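Local coordinates for petrobactin-binding protein YclQ (Bacillus subtilis subsp. subtilis str. 168, PDB 3GFV) that binds iron-free and ferric petrobactin, and the precursor 3,4-dihydroxybenzoic acid, as the solute-binding component of the YclNOPQ ABC transporter, at residues A[170-180]-A[226-237]. Residues are numbered along the deposited sequence; the frame is centred on the assembly and turned at random.
Sequences LNKNGLVIMAN and TNPDYLFVIDRG
N173 and D229 clasp each other just ahead of strand 230-235. The backbone N of N173 donates to OD2 of D229 (2.8 Å), on the lone pair facing away from OD1, while D229 N returns a bond to OD1 of N173 (2.9 Å). CG of N173 lies between its backbone N and carbonyl carbon (chi1 61°), which keeps OD1 close to the backbone, where D229 N reaches it; amide and carboxylate are nearly parallel (17° between planes). Two waters bridge K172 NZ to OD1 of D229, and a third links N173 ND2 to the carbonyl of T226.

From there the strands run parallel, and a regular ladder alternates between them: Y230 N to N173 O, L175 N to Y230 O, and so on until R236 N reaches A179 O (2.9 Å). I177 N to F232 O is nearly straight, at 173°.

Apolar side chains line both faces. On one, L175 lays its CB against CB of P228 (3.6 Å), and L231 CD1 touches both L175 CD2 and I177 CD1; I177 and V233 run side by side. On the other, V176 CG2 meets CB of F232, and the CE2 edge of the Y230 ring meets K172 CB (3.7 Å) while L170 CD1 nears its hydroxyl.

At the C-terminal ends, the extended R236 passes N180 and gives NH1 to OD1 (3.1 Å), in the guanidinium plane but from the side of the C=O and off the amide plane; its NE goes to Y275. D235 N-caps helix 236-240, its OD1 accepting from T238 N while OD2 accepts from S245 N.

These are neighbouring parallel strands in the sheet of one alpha/beta lobe of a periplasmic binding protein fold, strand 230-235 leading straight into a helix.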
loop_
_atom_site.group_PDB
_atom_site.type_symbol
_atom_site.label_atom_id
_atom_site.label_comp_id
_atom_site.label_asym_id
_atom_site.label_seq_id
_atom_site.Cartn_x
_atom_site.Cartn_y
_atom_site.Cartn_z
ATOM N N LEU A 170 21.352 5.964 12.242
ATOM C CA LEU A 170 21.202 5.098 13.398
ATOM C C LEU A 170 22.250 4.021 13.456
ATOM O O LEU A 170 22.626 3.590 14.550
ATOM C CB LEU A 170 19.824 4.429 13.347
ATOM C CG LEU A 170 18.659 5.317 13.768
ATOM C CD1 LEU A 170 17.350 4.590 13.475
ATOM C CD2 LEU A 170 18.751 5.651 15.250
ATOM N N ASN A 171 22.709 3.560 12.291
ATOM C CA ASN A 171 23.597 2.395 12.250
ATOM C C ASN A 171 22.941 1.221 12.942
ATOM O O ASN A 171 23.534 0.531 13.790
ATOM C CB ASN A 171 24.941 2.693 12.900
ATOM C CG ASN A 171 25.782 3.601 12.052
ATOM O OD1 ASN A 171 25.950 3.359 10.853
ATOM N ND2 ASN A 171 26.306 4.664 12.656
ATOM N N LYS A 172 21.679 1.033 12.605
ATOM C CA LYS A 172 20.906 -0.061 13.186
ATOM C C LYS A 172 20.143 -0.711 12.039
ATOM O O LYS A 172 19.961 -0.090 10.983
ATOM C CB LYS A 172 19.891 0.489 14.186
ATOM C CG LYS A 172 20.513 1.184 15.393
ATOM C CD LYS A 172 21.229 0.174 16.292
ATOM C CE LYS A 172 21.890 0.875 17.470
ATOM N NZ LYS A 172 22.577 -0.104 18.369
ATOM N N ASN A 173 19.653 -1.935 12.241
ATOM C CA ASN A 173 18.934 -2.600 11.160
ATOM C C ASN A 173 17.473 -2.859 11.524
ATOM O O ASN A 173 17.042 -2.570 12.643
ATOM C CB ASN A 173 19.633 -3.896 10.735
ATOM C CG ASN A 173 19.715 -4.905 11.867
ATOM O OD1 ASN A 173 18.818 -4.975 12.706
ATOM N ND2 ASN A 173 20.782 -5.707 11.881
ATOM N N GLY A 174 16.716 -3.371 10.559
ATOM C CA GLY A 174 15.294 -3.606 10.772
ATOM C C GLY A 174 14.841 -4.892 10.113
ATOM O O GLY A 174 15.360 -5.302 9.060
ATOM N N LEU A 175 13.859 -5.530 10.740
ATOM C CA LEU A 175 13.192 -6.686 10.153
ATOM C C LEU A 175 11.700 -6.373 10.036
ATOM O O LEU A 175 11.109 -5.844 10.972
ATOM C CB LEU A 175 13.398 -7.918 11.039
ATOM C CG LEU A 175 12.623 -9.180 10.646
ATOM C CD1 LEU A 175 13.124 -9.723 9.299
ATOM C CD2 LEU A 175 12.707 -10.277 11.765
ATOM N N VAL A 176 11.104 -6.707 8.894
ATOM C CA VAL A 176 9.663 -6.513 8.690
ATOM C C VAL A 176 8.946 -7.854 8.705
ATOM O O VAL A 176 9.291 -8.759 7.934
ATOM C CB VAL A 176 9.393 -5.832 7.325
ATOM C CG1 VAL A 176 7.890 -5.548 7.152
ATOM C CG2 VAL A 176 10.194 -4.523 7.214
ATOM N N ILE A 177 7.944 -7.983 9.568
ATOM C CA ILE A 177 7.181 -9.248 9.654
ATOM C C ILE A 177 5.696 -8.984 9.589
ATOM O O ILE A 177 5.229 -7.925 9.990
ATOM C CB ILE A 177 7.454 -10.069 10.920
ATOM C CG1 ILE A 177 7.149 -9.261 12.197
ATOM C CG2 ILE A 177 8.898 -10.638 10.901
ATOM C CD1 ILE A 177 7.201 -10.056 13.474
HETATM N N MSE A 178 4.954 -9.981 9.114
HETATM C CA MSE A 178 3.503 -9.932 9.183
HETATM C C MSE A 178 3.026 -11.136 9.987
HETATM O O MSE A 178 3.510 -12.272 9.792
HETATM C CB MSE A 178 2.874 -9.894 7.783
HETATM C CG MSE A 178 1.364 -9.876 7.824
HETATM SE SE MSE A 178 0.672 -9.635 5.989
HETATM C CE MSE A 178 0.993 -11.425 5.413
ATOM N N ALA A 179 2.138 -10.873 10.936
ATOM C CA ALA A 179 1.525 -11.919 11.751
ATOM C C ALA A 179 0.152 -12.262 11.195
ATOM O O ALA A 179 -0.602 -11.382 10.819
ATOM C CB ALA A 179 1.398 -11.459 13.187
ATOM N N ASN A 180 -0.180 -13.551 11.175
ATOM C CA ASN A 180 -1.442 -13.967 10.611
ATOM C C ASN A 180 -1.890 -15.200 11.350
ATOM O O ASN A 180 -1.398 -16.311 11.102
ATOM C CB ASN A 180 -1.305 -14.229 9.116
ATOM C CG ASN A 180 -2.619 -14.613 8.473
ATOM O OD1 ASN A 180 -3.639 -13.948 8.666
ATOM N ND2 ASN A 180 -2.601 -15.690 7.698
ATOM N N THR A 226 18.021 -13.610 13.936
ATOM C CA THR A 226 18.233 -12.396 13.163
ATOM C C THR A 226 18.575 -11.212 14.057
ATOM O O THR A 226 19.363 -10.354 13.659
ATOM C CB THR A 226 16.978 -12.092 12.341
ATOM O OG1 THR A 226 16.748 -13.200 11.463
ATOM C CG2 THR A 226 17.146 -10.795 11.541
ATOM N N ASN A 227 18.025 -11.199 15.275
ATOM C CA ASN A 227 18.267 -10.112 16.235
ATOM C C ASN A 227 18.172 -8.679 15.658
ATOM O O ASN A 227 19.103 -7.867 15.753
ATOM C CB ASN A 227 19.624 -10.310 16.950
ATOM C CG ASN A 227 19.799 -9.362 18.130
ATOM O OD1 ASN A 227 18.819 -8.966 18.750
ATOM N ND2 ASN A 227 21.065 -8.995 18.448
ATOM N N PRO A 228 17.020 -8.334 15.081
ATOM C CA PRO A 228 16.897 -6.996 14.491
ATOM C C PRO A 228 16.876 -5.908 15.565
ATOM O O PRO A 228 16.333 -6.116 16.653
ATOM C CB PRO A 228 15.514 -7.045 13.816
ATOM C CG PRO A 228 14.730 -8.023 14.726
ATOM C CD PRO A 228 15.767 -9.106 15.024
ATOM N N ASP A 229 17.447 -4.751 15.260
ATOM C CA ASP A 229 17.388 -3.602 16.166
ATOM C C ASP A 229 15.999 -2.979 16.189
ATOM O O ASP A 229 15.543 -2.500 17.226
ATOM C CB ASP A 229 18.403 -2.552 15.703
ATOM C CG ASP A 229 19.814 -3.094 15.695
ATOM O OD1 ASP A 229 20.183 -3.718 16.714
ATOM O OD2 ASP A 229 20.516 -2.940 14.667
ATOM N N TYR A 230 15.347 -2.968 15.021
ATOM C CA TYR A 230 13.973 -2.476 14.867
ATOM C C TYR A 230 13.105 -3.560 14.262
ATOM O O TYR A 230 13.523 -4.252 13.338
ATOM C CB TYR A 230 13.917 -1.213 13.977
ATOM C CG TYR A 230 14.527 -0.038 14.676
ATOM C CD1 TYR A 230 13.727 0.909 15.328
ATOM C CD2 TYR A 230 15.914 0.086 14.760
ATOM C CE1 TYR A 230 14.303 1.976 16.008
ATOM C CE2 TYR A 230 16.494 1.141 15.449
ATOM C CZ TYR A 230 15.686 2.084 16.063
ATOM O OH TYR A 230 16.275 3.128 16.751
ATOM N N LEU A 231 11.899 -3.718 14.796
ATOM C CA LEU A 231 10.994 -4.752 14.306
ATOM C C LEU A 231 9.681 -4.100 13.861
ATOM O O LEU A 231 8.950 -3.537 14.671
ATOM C CB LEU A 231 10.745 -5.805 15.392
ATOM C CG LEU A 231 9.810 -6.966 14.998
ATOM C CD1 LEU A 231 10.401 -7.811 13.887
ATOM C CD2 LEU A 231 9.538 -7.852 16.236
ATOM N N PHE A 232 9.419 -4.167 12.561
ATOM C CA PHE A 232 8.214 -3.584 11.976
ATOM C C PHE A 232 7.175 -4.680 11.841
ATOM O O PHE A 232 7.430 -5.696 11.189
ATOM C CB PHE A 232 8.546 -3.005 10.605
ATOM C CG PHE A 232 9.511 -1.859 10.658
ATOM C CD1 PHE A 232 9.045 -0.556 10.786
ATOM C CD2 PHE A 232 10.884 -2.084 10.599
ATOM C CE1 PHE A 232 9.935 0.531 10.824
ATOM C CE2 PHE A 232 11.782 -1.003 10.643
ATOM C CZ PHE A 232 11.307 0.292 10.779
ATOM N N VAL A 233 6.013 -4.487 12.462
ATOM C CA VAL A 233 4.998 -5.542 12.474
ATOM C C VAL A 233 3.701 -5.112 11.799
ATOM O O VAL A 233 3.157 -4.036 12.105
ATOM C CB VAL A 233 4.662 -5.946 13.907
ATOM C CG1 VAL A 233 3.661 -7.080 13.907
ATOM C CG2 VAL A 233 5.936 -6.376 14.631
ATOM N N ILE A 234 3.199 -5.976 10.919
ATOM C CA ILE A 234 1.879 -5.797 10.294
ATOM C C ILE A 234 1.064 -6.998 10.702
ATOM O O ILE A 234 1.571 -8.117 10.691
ATOM C CB ILE A 234 2.008 -5.740 8.765
ATOM C CG1 ILE A 234 2.745 -4.457 8.376
ATOM C CG2 ILE A 234 0.637 -5.751 8.076
ATOM C CD1 ILE A 234 3.413 -4.568 7.042
ATOM N N ASP A 235 -0.184 -6.775 11.091
ATOM C CA ASP A 235 -1.036 -7.889 11.490
ATOM C C ASP A 235 -2.141 -8.108 10.458
ATOM O O ASP A 235 -3.081 -7.310 10.360
ATOM C CB ASP A 235 -1.645 -7.620 12.850
ATOM C CG ASP A 235 -2.230 -8.883 13.466
ATOM O OD1 ASP A 235 -3.027 -9.551 12.785
ATOM O OD2 ASP A 235 -1.832 -9.228 14.586
ATOM N N ARG A 236 -2.025 -9.186 9.686
ATOM C CA ARG A 236 -2.996 -9.439 8.614
ATOM C C ARG A 236 -4.390 -9.665 9.194
ATOM O O ARG A 236 -5.391 -9.231 8.619
ATOM C CB ARG A 236 -2.585 -10.651 7.780
ATOM C CG ARG A 236 -3.559 -10.970 6.638
ATOM C CD ARG A 236 -3.136 -12.192 5.846
ATOM N NE ARG A 236 -4.111 -12.511 4.801
ATOM C CZ ARG A 236 -5.165 -13.304 4.977
ATOM N NH1 ARG A 236 -5.387 -13.878 6.157
ATOM N NH2 ARG A 236 -6.002 -13.529 3.963
ATOM N N GLY A 237 -4.448 -10.341 10.332
ATOM C CA GLY A 237 -5.725 -10.594 10.992
ATOM C C GLY A 237 -6.399 -9.269 11.315
ATOM O O GLY A 237 -7.569 -9.056 10.990
HETATM O O HOH W 1 20.173 -2.094 19.241
HETATM O O HOH W 2 22.608 -2.834 17.834
HETATM O O HOH W 3 21.237 -8.121 13.461
#